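Local atomic coordinates of profilin-2 (PDB entry 2V8F), a protein that binds actin and the proline-rich stretches of formin FH1 domains and VASP, and so probably helps to control the growth of actin filaments. Residues 62-67 with 71-76; 46-51 with 108-113. One frame throughout, in Å; residues are numbered along the deposited sequence.

Contact 1. Residues 62-67 with 71-76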
loop_
_atom_site.group_PDB
_atom_site.type_symbol
_atom_site.label_atom_id
_atom_site.label_comp_id
_atom_site.label_asym_id
_atom_site.label_seq_id
_atom_site.Cartn_x
_atom_site.Cartn_y
_atom_site.Cartn_z
ATOM N N ASN A 62 -6.986 26.707 18.522
ATOM C CA ASN A 62 -7.068 25.618 19.487
ATOM C C ASN A 62 -6.374 24.356 18.968
ATOM O O ASN A 62 -6.221 23.379 19.706
ATOM C CB ASN A 62 -8.543 25.290 19.777
ATOM C CG ASN A 62 -9.379 26.335 20.481
ATOM O OD1 ASN A 62 -10.503 26.122 20.954
ATOM N ND2 ASN A 62 -8.939 27.572 20.606
ATOM N N GLY A 63 -5.949 24.375 17.708
ATOM C CA GLY A 63 -5.417 23.219 16.996
ATOM C C GLY A 63 -6.545 22.233 16.752
ATOM O O GLY A 63 -7.701 22.529 16.996
ATOM N N LEU A 64 -6.174 21.038 16.314
ATOM C CA LEU A 64 -7.127 19.951 16.249
ATOM C C LEU A 64 -6.375 18.656 16.496
ATOM O O LEU A 64 -5.138 18.632 16.462
ATOM C CB LEU A 64 -7.849 19.945 14.902
ATOM C CG LEU A 64 -7.069 19.907 13.605
ATOM C CD1 LEU A 64 -6.570 18.514 13.234
ATOM C CD2 LEU A 64 -7.960 20.360 12.451
ATOM N N THR A 65 -7.104 17.566 16.667
ATOM C CA THR A 65 -6.409 16.265 16.765
ATOM C C THR A 65 -6.866 15.339 15.650
ATOM O O THR A 65 -7.971 15.466 15.122
ATOM C CB THR A 65 -6.616 15.566 18.117
ATOM O OG1 THR A 65 -8.045 15.394 18.300
ATOM C CG2 THR A 65 -6.029 16.344 19.279
ATOM N N LEU A 66 -6.015 14.388 15.291
ATOM C CA LEU A 66 -6.327 13.303 14.376
ATOM C C LEU A 66 -5.868 12.065 15.119
ATOM O O LEU A 66 -4.688 11.914 15.435
ATOM C CB LEU A 66 -5.601 13.487 13.056
ATOM C CG LEU A 66 -6.064 14.699 12.227
ATOM C CD1 LEU A 66 -5.208 14.882 11.003
ATOM C CD2 LEU A 66 -7.537 14.571 11.860
ATOM N N GLY A 67 -6.794 11.151 15.391
ATOM C CA GLY A 67 -6.408 9.956 16.114
ATOM C C GLY A 67 -5.807 10.347 17.449
ATOM O O GLY A 67 -4.919 9.652 17.915
ATOM N N CYS A 71 -2.292 18.367 16.345
ATOM C CA CYS A 71 -1.868 18.956 15.098
ATOM C C CYS A 71 -2.207 20.438 15.067
ATOM O O CYS A 71 -3.039 20.956 15.835
ATOM C CB CYS A 71 -2.610 18.313 13.918
ATOM S SG CYS A 71 -2.408 16.522 13.735
ATOM N N SER A 72 -1.573 21.114 14.123
ATOM C CA SER A 72 -1.768 22.489 13.726
ATOM C C SER A 72 -2.381 22.580 12.326
ATOM O O SER A 72 -2.060 21.775 11.458
ATOM C CB SER A 72 -0.434 23.242 13.732
ATOM O OG SER A 72 0.108 23.158 15.053
ATOM N N VAL A 73 -3.236 23.561 12.107
ATOM C CA VAL A 73 -3.777 23.862 10.789
ATOM C C VAL A 73 -2.889 24.909 10.113
ATOM O O VAL A 73 -2.647 25.992 10.634
ATOM C CB VAL A 73 -5.238 24.341 10.809
ATOM C CG1 VAL A 73 -5.702 24.667 9.407
ATOM C CG2 VAL A 73 -6.071 23.252 11.450
ATOM N N ILE A 74 -2.375 24.538 8.965
ATOM C CA ILE A 74 -1.484 25.395 8.201
ATOM C C ILE A 74 -2.207 26.215 7.135
ATOM O O ILE A 74 -1.788 27.348 6.980
ATOM C CB ILE A 74 -0.384 24.517 7.550
ATOM C CG1 ILE A 74 0.207 23.607 8.643
ATOM C CG2 ILE A 74 0.679 25.305 6.834
ATOM C CD1 ILE A 74 0.760 24.333 9.843
ATOM N N ARG A 75 -3.181 25.619 6.487
ATOM C CA ARG A 75 -3.969 26.328 5.471
ATOM C C ARG A 75 -5.319 25.643 5.399
ATOM O O ARG A 75 -5.350 24.403 5.406
ATOM C CB ARG A 75 -3.273 26.310 4.135
ATOM C CG ARG A 75 -3.661 27.253 3.025
ATOM C CD ARG A 75 -2.704 27.281 1.841
ATOM N NE ARG A 75 -2.458 25.961 1.282
ATOM C CZ ARG A 75 -1.873 25.584 0.172
ATOM N NH1 ARG A 75 -1.394 26.539 -0.624
ATOM N NH2 ARG A 75 -1.740 24.300 -0.173
ATOM N N ASP A 76 -6.361 26.441 5.340
ATOM C CA ASP A 76 -7.713 25.923 5.203
ATOM C C ASP A 76 -8.345 26.400 3.895
ATOM O O ASP A 76 -8.682 27.593 3.845
ATOM C CB ASP A 76 -8.626 26.341 6.354
ATOM C CG ASP A 76 -10.052 25.851 6.136
ATOM O OD1 ASP A 76 -10.177 24.807 5.492
ATOM O OD2 ASP A 76 -10.971 26.594 6.574
#

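Contact 2. Residues 46-51 with 108-113. With SO4 (sulfate ion), chain F.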
loop_
_atom_site.group_PDB
_atom_site.type_symbol
_atom_site.label_atom_id
_atom_site.label_comp_id
_atom_site.label_asym_id
_atom_site.label_seq_id
_atom_site.Cartn_x
_atom_site.Cartn_y
_atom_site.Cartn_z
ATOM N N VAL A 46 -15.974 13.103 16.207
ATOM C CA VAL A 46 -15.821 14.493 16.624
ATOM C C VAL A 46 -14.600 15.134 15.967
ATOM O O VAL A 46 -14.659 16.331 15.635
ATOM C CB VAL A 46 -15.739 14.514 18.160
ATOM C CG1 VAL A 46 -15.478 15.931 18.662
ATOM C CG2 VAL A 46 -17.008 13.969 18.784
ATOM N N GLU A 47 -13.532 14.378 15.721
ATOM C CA GLU A 47 -12.446 14.958 14.964
ATOM C C GLU A 47 -12.797 15.272 13.529
ATOM O O GLU A 47 -12.372 16.291 12.992
ATOM C CB GLU A 47 -11.215 14.035 14.987
ATOM C CG GLU A 47 -10.575 13.948 16.338
ATOM C CD GLU A 47 -9.482 12.914 16.455
ATOM O OE1 GLU A 47 -9.501 11.973 15.619
ATOM O OE2 GLU A 47 -8.608 12.988 17.365
ATOM N N ILE A 48 -13.593 14.422 12.893
ATOM C CA ILE A 48 -14.114 14.718 11.566
ATOM C C ILE A 48 -14.964 15.992 11.552
ATOM O O ILE A 48 -14.811 16.855 10.669
ATOM C CB ILE A 48 -14.909 13.513 11.021
ATOM C CG1 ILE A 48 -14.011 12.266 10.861
ATOM C CG2 ILE A 48 -15.577 13.836 9.708
ATOM C CD1 ILE A 48 -14.786 10.972 10.804
ATOM N N ASP A 49 -15.870 16.142 12.526
ATOM C CA ASP A 49 -16.706 17.330 12.629
ATOM C C ASP A 49 -15.810 18.571 12.694
ATOM O O ASP A 49 -16.163 19.607 12.124
ATOM C CB ASP A 49 -17.545 17.276 13.877
ATOM C CG ASP A 49 -18.753 16.404 13.860
ATOM O OD1 ASP A 49 -19.214 16.143 12.736
ATOM O OD2 ASP A 49 -19.230 16.012 14.976
ATOM N N MET A 50 -14.683 18.504 13.407
ATOM C CA MET A 50 -13.805 19.684 13.507
ATOM C C MET A 50 -13.218 20.020 12.137
ATOM O O MET A 50 -13.118 21.179 11.761
ATOM C CB MET A 50 -12.756 19.436 14.555
ATOM C CG MET A 50 -11.779 20.571 14.760
ATOM S SD MET A 50 -12.601 22.088 15.293
ATOM C CE MET A 50 -13.305 21.518 16.856
ATOM N N ILE A 51 -12.802 18.998 11.403
ATOM C CA ILE A 51 -12.246 19.223 10.071
ATOM C C ILE A 51 -13.289 19.840 9.138
ATOM O O ILE A 51 -12.926 20.743 8.375
ATOM C CB ILE A 51 -11.702 17.881 9.505
ATOM C CG1 ILE A 51 -10.496 17.356 10.312
ATOM C CG2 ILE A 51 -11.412 17.978 8.019
ATOM C CD1 ILE A 51 -9.178 17.964 9.901
ATOM N N ARG A 108 -18.719 13.094 -0.299
ATOM C CA ARG A 108 -19.057 12.157 0.748
ATOM C C ARG A 108 -17.918 11.792 1.677
ATOM O O ARG A 108 -18.107 11.386 2.815
ATOM C CB ARG A 108 -19.637 10.815 0.177
ATOM C CG ARG A 108 -20.873 11.053 -0.696
ATOM C CD ARG A 108 -21.392 9.768 -1.323
ATOM N NE ARG A 108 -21.891 8.793 -0.411
ATOM C CZ ARG A 108 -22.463 7.645 -0.805
ATOM N NH1 ARG A 108 -22.567 7.350 -2.086
ATOM N NH2 ARG A 108 -22.897 6.842 0.124
ATOM N N VAL A 109 -16.700 11.916 1.173
ATOM C CA VAL A 109 -15.514 11.430 1.835
ATOM C C VAL A 109 -14.398 12.490 1.850
ATOM O O VAL A 109 -14.344 13.355 0.988
ATOM C CB VAL A 109 -14.953 10.111 1.241
ATOM C CG1 VAL A 109 -15.949 8.980 1.314
ATOM C CG2 VAL A 109 -14.474 10.269 -0.194
ATOM N N LEU A 110 -13.501 12.319 2.790
ATOM C CA LEU A 110 -12.259 12.982 2.952
ATOM C C LEU A 110 -11.102 12.034 2.636
ATOM O O LEU A 110 -11.164 10.852 2.988
ATOM C CB LEU A 110 -12.021 13.420 4.403
ATOM C CG LEU A 110 -13.092 14.347 4.949
ATOM C CD1 LEU A 110 -12.908 14.551 6.454
ATOM C CD2 LEU A 110 -13.129 15.709 4.237
ATOM N N VAL A 111 -10.108 12.568 1.953
ATOM C CA VAL A 111 -8.872 11.910 1.663
ATOM C C VAL A 111 -7.800 12.466 2.578
ATOM O O VAL A 111 -7.590 13.685 2.552
ATOM C CB VAL A 111 -8.471 12.126 0.207
ATOM C CG1 VAL A 111 -7.109 11.491 -0.066
ATOM C CG2 VAL A 111 -9.575 11.629 -0.718
ATOM N N PHE A 112 -7.142 11.639 3.378
ATOM C CA PHE A 112 -6.042 12.032 4.233
ATOM C C PHE A 112 -4.742 11.368 3.763
ATOM O O PHE A 112 -4.738 10.175 3.502
ATOM C CB PHE A 112 -6.309 11.600 5.687
ATOM C CG PHE A 112 -7.347 12.329 6.460
ATOM C CD1 PHE A 112 -8.697 12.018 6.348
ATOM C CD2 PHE A 112 -6.986 13.344 7.317
ATOM C CE1 PHE A 112 -9.607 12.729 7.107
ATOM C CE2 PHE A 112 -7.887 14.044 8.074
ATOM C CZ PHE A 112 -9.242 13.748 7.924
ATOM N N VAL A 113 -3.679 12.169 3.731
ATOM C CA VAL A 113 -2.334 11.636 3.537
ATOM C C VAL A 113 -1.421 12.260 4.574
ATOM O O VAL A 113 -1.527 13.440 4.886
ATOM C CB VAL A 113 -1.823 11.843 2.087
ATOM C CG1 VAL A 113 -2.670 11.097 1.060
ATOM C CG2 VAL A 113 -1.777 13.320 1.775
HETATM S S SO4 F . -22.914 8.756 3.156
HETATM O O1 SO4 F . -22.395 7.397 2.761
HETATM O O2 SO4 F . -24.380 8.670 3.157
HETATM O O3 SO4 F . -22.469 9.726 2.121
HETATM O O4 SO4 F . -22.345 9.162 4.441
#

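Contact 1. Residues 62-67 with 71-76
Leu64 and Cys71 grip each other by two backbone hydrogen bonds, as an antiparallel hydrogen-bonded pair. Cys71 N reaches Leu64 O at 2.9 Å (N-H...O 150°). The return bond, Leu64 N to Cys71 O, is longer at 3.2 Å, with an N-H...O angle of 164°. Gly63, with positive phi, turns the chain from helix 58-62 into this pairing, and its CA lies 3.5 Å from Cys71 O. The two strands form the hairpin at one edge of the central antiparallel sheet of the profilin fold; they diverge quickly, and the far side of strand 69-77 pairs with strand 85-90, where Ile74 and Arg75 share Asp87 in a classic beta bulge. Leu64 and Cys71 point to the same face of the sheet. Chi1 of 55° holds Leu64 CG between its own N and carbonyl carbon, and the two methyls divide the work: CD1 lies 4.0 Å from Cys71 CB, while CD2 meets Val73 CG2 at 3.6 Å, the side chains crossing at about a right angle. More loosely, Leu66 CD1 approaches Cys71 SG at 4.2 Å. Phe59 packs on both Leu64 and Val73.

Contact 2. Residues 46-51 with 108-113
Leu110 reaches from strand 109-114 with a single methyl, CD1, to meet Ile48 and Ile51 on the sheet-facing side of helix 45-52. Its chain is extended, with CD1 anti to CA (chi2 171°), which carries the methyl toward the helix, while the CA atoms of Ile48 and Leu110 stay 9.0 Å apart. Both isoleucines receive it with their branch methyls: Ile51 CG2 at 4.1 Å from Leu110 CD1 and Ile48 CG2 at 4.3 Å. The CB bonds of Ile51 and Leu110 each point toward the opposite segment, and the side chains cross at a slant. The CB bond of Ile48 instead points alongside the strand rather than at it; its CG2 comes near the leucine, and the side chain also packs on Val23 of the neighbouring strand. Two residues on, the CB bond of Phe112 is aimed at the helix as well, and its ring meets that of Phe40. No hydrogen bond spans the interface, so apolar packing alone joins the two segments here. Val109 and Val111, alternating with these residues, turn to the other face of the strand and meet helix 121-137. Just before the strand, Arg108, bent at chi3 (65°), takes hold of a sulfate, probably from the crystallisation liquor, through the NE-NH2 edge of its guanidinium. NE donates to sulfate O3 at 2.8 Å, and NH2 donates to O1 at 2.7 Å, almost straight (171°) and in the guanidinium plane. Ala28 N binds the same anion, and Arg108 also packs on an apolar side chain of the bound peptide. With helix 45-52 on one face of the strand and the C-terminal helix on the other, the arrangement is that of the profilin fold, a central antiparallel sheet layered between helices.

From the N terminus, the chain begins with helix 5-12, lays down strands 19-24 and 31-34 and then enters helix 45-52, the first partner of contact 2. After helix 58-62 it makes the tight hairpin of contact 1, with three residues between segments 62-67 and 71-76. It then adds strands 85-90 and 100-105 before 108-113 returns to pack against the helix, closing a loop of 56 residues that contains contact 1 entirely. The contacts nest without crossing, and their centres are about 11 Å apart. Helix 45-52 bridges them: Glu47 probably hydrogen-bonds Thr65 and Gly67, while Ile51 packs on Leu64. The sheet's edge hairpin and one of its central strands thus meet the same helix.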